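Local structure of ADP-ribosyltransferase (Staphylococcus aureus, 1OJQ) at residues P42-T45 / P46-A50; N60-E63 / Q64-L68. The protein transfers the ADP-ribose group of NAD+ onto a protein acceptor, as a C3-type mono-ADP-ribosyltransferase of Staphylococcus aureus. One frame throughout, in Å; residues are numbered along the deposited sequence.

Contact 1: P42-T45 / P46-A50; sequences PINT and PLRSA
Leu-47, Arg-48 and Ser-49 each give their backbone N-H to the carbonyl four residues earlier, on Ile-43, Asn-44 and Thr-45, while Pro-46 has no hydrogen to offer Pro-42, and the helix kinks there. The ring of Pro-46 fills the place of the missing bond: its CG lies 3.1 Å from Pro-42 O, and its CD is pressed to 3.3 Å from Thr-45 CB, a tight pair of carbons. Arg-48, one turn after Asn-44, leans back over its amide. The arginine chain runs extended from CG to NE, and the Asn-44 CG, anti to the backbone N (chi1 176°), carries the amide across its path. Amide and guanidinium stand nearly perpendicular, their planes 82° apart, and the amide stands upright on one guanidinium face, with Asn-44 ND2 3.6 Å above that plane and displaced toward the rim. Asn-44 OD1 comes within 2.9 Å of Arg-48 NE, but it sits over the same face, where the N-H of NE does not point at it, and no hydrogen bond forms; the guanidinium is held instead by a salt bridge from NH2 to Glu-133. Water joins the two turns on the exposed side. One molecule donates to Thr-45 O and also bonds Ser-49 OG; a second accepts from Arg-48 NH1 at 2.8 Å and reaches Thr-45 OG1 weakly. On the buried side Ile-43 and Leu-47 project together from one flank, with Ile-43 CG2 3.7 Å from Leu-47 CD1. Arg-48 and Glu-133, both NAD+-binding residues although no NAD+ is bound here, link helix 41-49 to strand 130-133 through their salt bridge. Ile-43 and Leu-47 both touch Tyr-136, and on helix 59-73 Ile-43 meets Gln-64 and Leu-47 meets Val-65.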
loop_
_atom_site.group_PDB
_atom_site.type_symbol
_atom_site.label_atom_id
_atom_site.label_comp_id
_atom_site.label_asym_id
_atom_site.label_seq_id
_atom_site.Cartn_x
_atom_site.Cartn_y
_atom_site.Cartn_z
ATOM N N PRO A 42 4.667 7.258 -14.624
ATOM C CA PRO A 42 5.673 6.884 -15.628
ATOM C C PRO A 42 6.538 5.681 -15.263
ATOM O O PRO A 42 7.239 5.113 -16.109
ATOM C CB PRO A 42 6.594 8.114 -15.676
ATOM C CG PRO A 42 5.679 9.221 -15.246
ATOM C CD PRO A 42 4.905 8.622 -14.100
ATOM N N ILE A 43 6.503 5.318 -13.989
ATOM C CA ILE A 43 7.188 4.139 -13.469
ATOM C C ILE A 43 6.207 2.998 -13.273
ATOM O O ILE A 43 6.430 1.859 -13.673
ATOM C CB ILE A 43 7.886 4.524 -12.149
ATOM C CG1 ILE A 43 9.111 5.406 -12.416
ATOM C CG2 ILE A 43 8.205 3.295 -11.297
ATOM C CD1 ILE A 43 9.572 6.189 -11.210
ATOM N N ASN A 44 5.086 3.321 -12.622
ATOM C CA ASN A 44 4.073 2.296 -12.346
ATOM C C ASN A 44 3.593 1.604 -13.598
ATOM O O ASN A 44 3.560 0.381 -13.715
ATOM C CB ASN A 44 2.904 2.967 -11.634
ATOM C CG ASN A 44 1.706 2.103 -11.333
ATOM O OD1 ASN A 44 1.500 1.007 -11.846
ATOM N ND2 ASN A 44 0.827 2.630 -10.456
ATOM N N THR A 45 3.164 2.364 -14.607
ATOM C CA THR A 45 2.572 1.693 -15.779
ATOM C C THR A 45 3.534 0.791 -16.519
ATOM O O THR A 45 3.206 -0.370 -16.794
ATOM C CB THR A 45 1.974 2.777 -16.702
ATOM O OG1 THR A 45 0.913 3.379 -15.940
ATOM C CG2 THR A 45 1.390 2.159 -17.954
ATOM N N PRO A 46 4.740 1.238 -16.866
ATOM C CA PRO A 46 5.665 0.320 -17.515
ATOM C C PRO A 46 6.021 -0.896 -16.666
ATOM O O PRO A 46 6.225 -2.025 -17.129
ATOM C CB PRO A 46 6.907 1.210 -17.700
ATOM C CG PRO A 46 6.379 2.611 -17.735
ATOM C CD PRO A 46 5.267 2.607 -16.722
ATOM N N LEU A 47 6.150 -0.713 -15.352
ATOM C CA LEU A 47 6.556 -1.862 -14.533
ATOM C C LEU A 47 5.450 -2.907 -14.590
ATOM O O LEU A 47 5.728 -4.101 -14.678
ATOM C CB LEU A 47 6.818 -1.426 -13.097
ATOM C CG LEU A 47 8.224 -1.004 -12.689
ATOM C CD1 LEU A 47 8.227 -0.445 -11.270
ATOM C CD2 LEU A 47 9.214 -2.157 -12.790
ATOM N N ARG A 48 4.203 -2.431 -14.558
ATOM C CA ARG A 48 3.102 -3.386 -14.660
ATOM C C ARG A 48 3.086 -4.068 -16.020
ATOM O O ARG A 48 2.985 -5.295 -16.142
ATOM C CB ARG A 48 1.763 -2.687 -14.395
ATOM C CG ARG A 48 1.596 -2.336 -12.904
ATOM C CD ARG A 48 0.302 -1.548 -12.727
ATOM N NE ARG A 48 -0.080 -1.419 -11.324
ATOM C CZ ARG A 48 -1.013 -0.583 -10.874
ATOM N NH1 ARG A 48 -1.671 0.218 -11.706
ATOM N NH2 ARG A 48 -1.303 -0.532 -9.579
ATOM N N SER A 49 3.192 -3.267 -17.082
ATOM C CA SER A 49 3.219 -3.832 -18.420
ATOM C C SER A 49 4.322 -4.867 -18.594
ATOM O O SER A 49 4.144 -5.850 -19.313
ATOM C CB SER A 49 3.460 -2.737 -19.467
ATOM O OG SER A 49 2.359 -1.870 -19.565
ATOM N N ALA A 50 5.461 -4.631 -17.959
ATOM C CA ALA A 50 6.651 -5.474 -18.117
ATOM C C ALA A 50 6.628 -6.663 -17.173
ATOM O O ALA A 50 7.566 -7.463 -17.123
ATOM C CB ALA A 50 7.905 -4.643 -17.864
HETATM O O HOH W 1 0.409 -1.022 -17.348
HETATM O O HOH W 2 -1.099 1.382 -14.172
#

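Contact 2: N60-E63 / Q64-L68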
loop_
_atom_site.group_PDB
_atom_site.type_symbol
_atom_site.label_atom_id
_atom_site.label_comp_id
_atom_site.label_asym_id
_atom_site.label_seq_id
_atom_site.Cartn_x
_atom_site.Cartn_y
_atom_site.Cartn_z
ATOM N N ASN A 60 15.581 5.650 -19.078
ATOM C CA ASN A 60 15.395 6.568 -17.954
ATOM C C ASN A 60 14.645 5.889 -16.820
ATOM O O ASN A 60 14.967 6.046 -15.632
ATOM C CB ASN A 60 14.696 7.837 -18.459
ATOM C CG ASN A 60 13.275 7.620 -18.942
ATOM O OD1 ASN A 60 13.038 6.730 -19.752
ATOM N ND2 ASN A 60 12.349 8.433 -18.446
ATOM N N ILE A 61 13.632 5.099 -17.185
ATOM C CA ILE A 61 12.846 4.389 -16.160
ATOM C C ILE A 61 13.670 3.281 -15.511
ATOM O O ILE A 61 13.593 3.118 -14.286
ATOM C CB ILE A 61 11.524 3.866 -16.755
ATOM C CG1 ILE A 61 10.661 4.998 -17.326
ATOM C CG2 ILE A 61 10.736 3.055 -15.743
ATOM C CD1 ILE A 61 10.354 6.139 -16.371
ATOM N N GLN A 62 14.497 2.536 -16.239
ATOM C CA GLN A 62 15.373 1.577 -15.574
ATOM C C GLN A 62 16.237 2.247 -14.508
ATOM O O GLN A 62 16.425 1.727 -13.419
ATOM C CB GLN A 62 16.309 0.869 -16.548
ATOM C CG GLN A 62 15.600 -0.095 -17.509
ATOM C CD GLN A 62 16.604 -0.924 -18.297
ATOM O OE1 GLN A 62 16.406 -1.254 -19.469
ATOM N NE2 GLN A 62 17.725 -1.256 -17.661
ATOM N N GLU A 63 16.803 3.405 -14.820
ATOM C CA GLU A 63 17.683 4.063 -13.846
ATOM C C GLU A 63 16.891 4.484 -12.620
ATOM O O GLU A 63 17.364 4.379 -11.490
ATOM C CB GLU A 63 18.366 5.274 -14.504
ATOM C CG GLU A 63 19.110 6.157 -13.527
ATOM C CD GLU A 63 20.033 7.191 -14.165
ATOM O OE1 GLU A 63 20.236 7.254 -15.392
ATOM O OE2 GLU A 63 20.626 7.980 -13.390
ATOM N N GLN A 64 15.665 4.954 -12.860
ATOM C CA GLN A 64 14.798 5.357 -11.757
ATOM C C GLN A 64 14.370 4.178 -10.888
ATOM O O GLN A 64 14.311 4.335 -9.669
ATOM C CB GLN A 64 13.583 6.084 -12.340
ATOM C CG GLN A 64 14.004 7.512 -12.752
ATOM C CD GLN A 64 12.900 8.197 -13.536
ATOM O OE1 GLN A 64 11.730 8.071 -13.171
ATOM N NE2 GLN A 64 13.253 8.892 -14.613
ATOM N N VAL A 65 14.100 3.039 -11.532
ATOM C CA VAL A 65 13.761 1.816 -10.789
ATOM C C VAL A 65 14.955 1.300 -9.995
ATOM O O VAL A 65 14.771 0.990 -8.808
ATOM C CB VAL A 65 13.212 0.718 -11.724
ATOM C CG1 VAL A 65 13.166 -0.617 -11.004
ATOM C CG2 VAL A 65 11.845 1.181 -12.238
ATOM N N ARG A 66 16.144 1.192 -10.584
ATOM C CA ARG A 66 17.286 0.774 -9.754
ATOM C C ARG A 66 17.465 1.692 -8.553
ATOM O O ARG A 66 17.745 1.262 -7.425
ATOM C CB ARG A 66 18.563 0.749 -10.604
ATOM C CG ARG A 66 18.631 -0.534 -11.459
ATOM C CD ARG A 66 19.933 -0.591 -12.235
ATOM N NE ARG A 66 20.040 0.420 -13.290
ATOM C CZ ARG A 66 19.608 0.191 -14.526
ATOM N NH1 ARG A 66 19.054 -0.968 -14.841
ATOM N NH2 ARG A 66 19.740 1.149 -15.441
ATOM N N GLN A 67 17.305 3.001 -8.802
ATOM C CA GLN A 67 17.450 3.978 -7.732
ATOM C C GLN A 67 16.409 3.752 -6.644
ATOM O O GLN A 67 16.811 3.660 -5.479
ATOM C CB GLN A 67 17.359 5.406 -8.299
ATOM C CG GLN A 67 17.365 6.497 -7.244
ATOM C CD GLN A 67 18.559 6.542 -6.337
ATOM O OE1 GLN A 67 18.457 6.360 -5.111
ATOM N NE2 GLN A 67 19.736 6.793 -6.872
ATOM N N LEU A 68 15.117 3.695 -6.996
ATOM C CA LEU A 68 14.092 3.605 -5.925
ATOM C C LEU A 68 14.207 2.277 -5.191
ATOM O O LEU A 68 13.984 2.213 -3.984
ATOM C CB LEU A 68 12.692 3.817 -6.496
ATOM C CG LEU A 68 11.573 4.172 -5.511
ATOM C CD1 LEU A 68 11.909 5.384 -4.646
ATOM C CD2 LEU A 68 10.250 4.429 -6.224
HETATM O O HOH W 3 11.835 10.393 -16.623
#
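Ile-61 and Val-65 make the close-packed, buried side of this helical turn. Their CG2 methyls meet at 4.1 Å as the two branches cross, and Val-65 CG2 also rests on the Ile-61 carbonyl oxygen, 3.3 Å away. That same oxygen takes the N-H of Val-65 at 2.8 Å, in an unbroken run of i to i+4 bonds from Gln-64 through Gln-67. Ile-61 CD1 reaches round to the amide of Gln-64, 4.0 Å from OE1, where the apolar side gives way to the polar one.

The outer side is looser, its amides joined through a water. Asn-60 has its CG between the backbone N and the carbonyl carbon (chi1 66°), which swings its amide toward that of Gln-64. The two amides stand 84° apart, and the water, not a direct bond, connects them, accepting from Asn-60 ND2 at 2.7 Å and from Gln-64 NE2 at 2.9 Å. Further round, Arg-66 runs along Gln-62. A bend at chi3 (-68°) folds its guanidinium back over the helix, so that one face sits above Gln-62 O, centred at 3.7 Å, and NH2 packs against Gln-62 CB.

The pattern is that of an amphipathic alpha-helix: Val-65 and Leu-68 face inward onto Tyr-136, Gln-67 lies against helix 27-38, and Glu-63 and Arg-66 look outward. Such a helix belongs to the helical part that flanks the mixed beta-sheet core of this ADP-ribosyltransferase fold.

In the fold
Contacts 1 and 2 lie on successive helices, 41-49 and 59-73, with centres about 12 Å apart, and their apolar sides meet. Ile-61 CD1 fits against Pro-42 O at 3.3 Å, while Leu-47 CD1 and Val-65 CG2 approach to 4.1 Å; Ile-43 CD1 reaches Gln-64 OE1 at 3.5 Å. Both helices share Tyr-136 as a neighbour. Their relation to the NAD+ site, which holds no NAD+ in this model, differs: contact 1 supplies Arg-48 to it, whereas in contact 2 the nearest atoms of the Val-65 and Glu-133 side chains are about 11 Å apart.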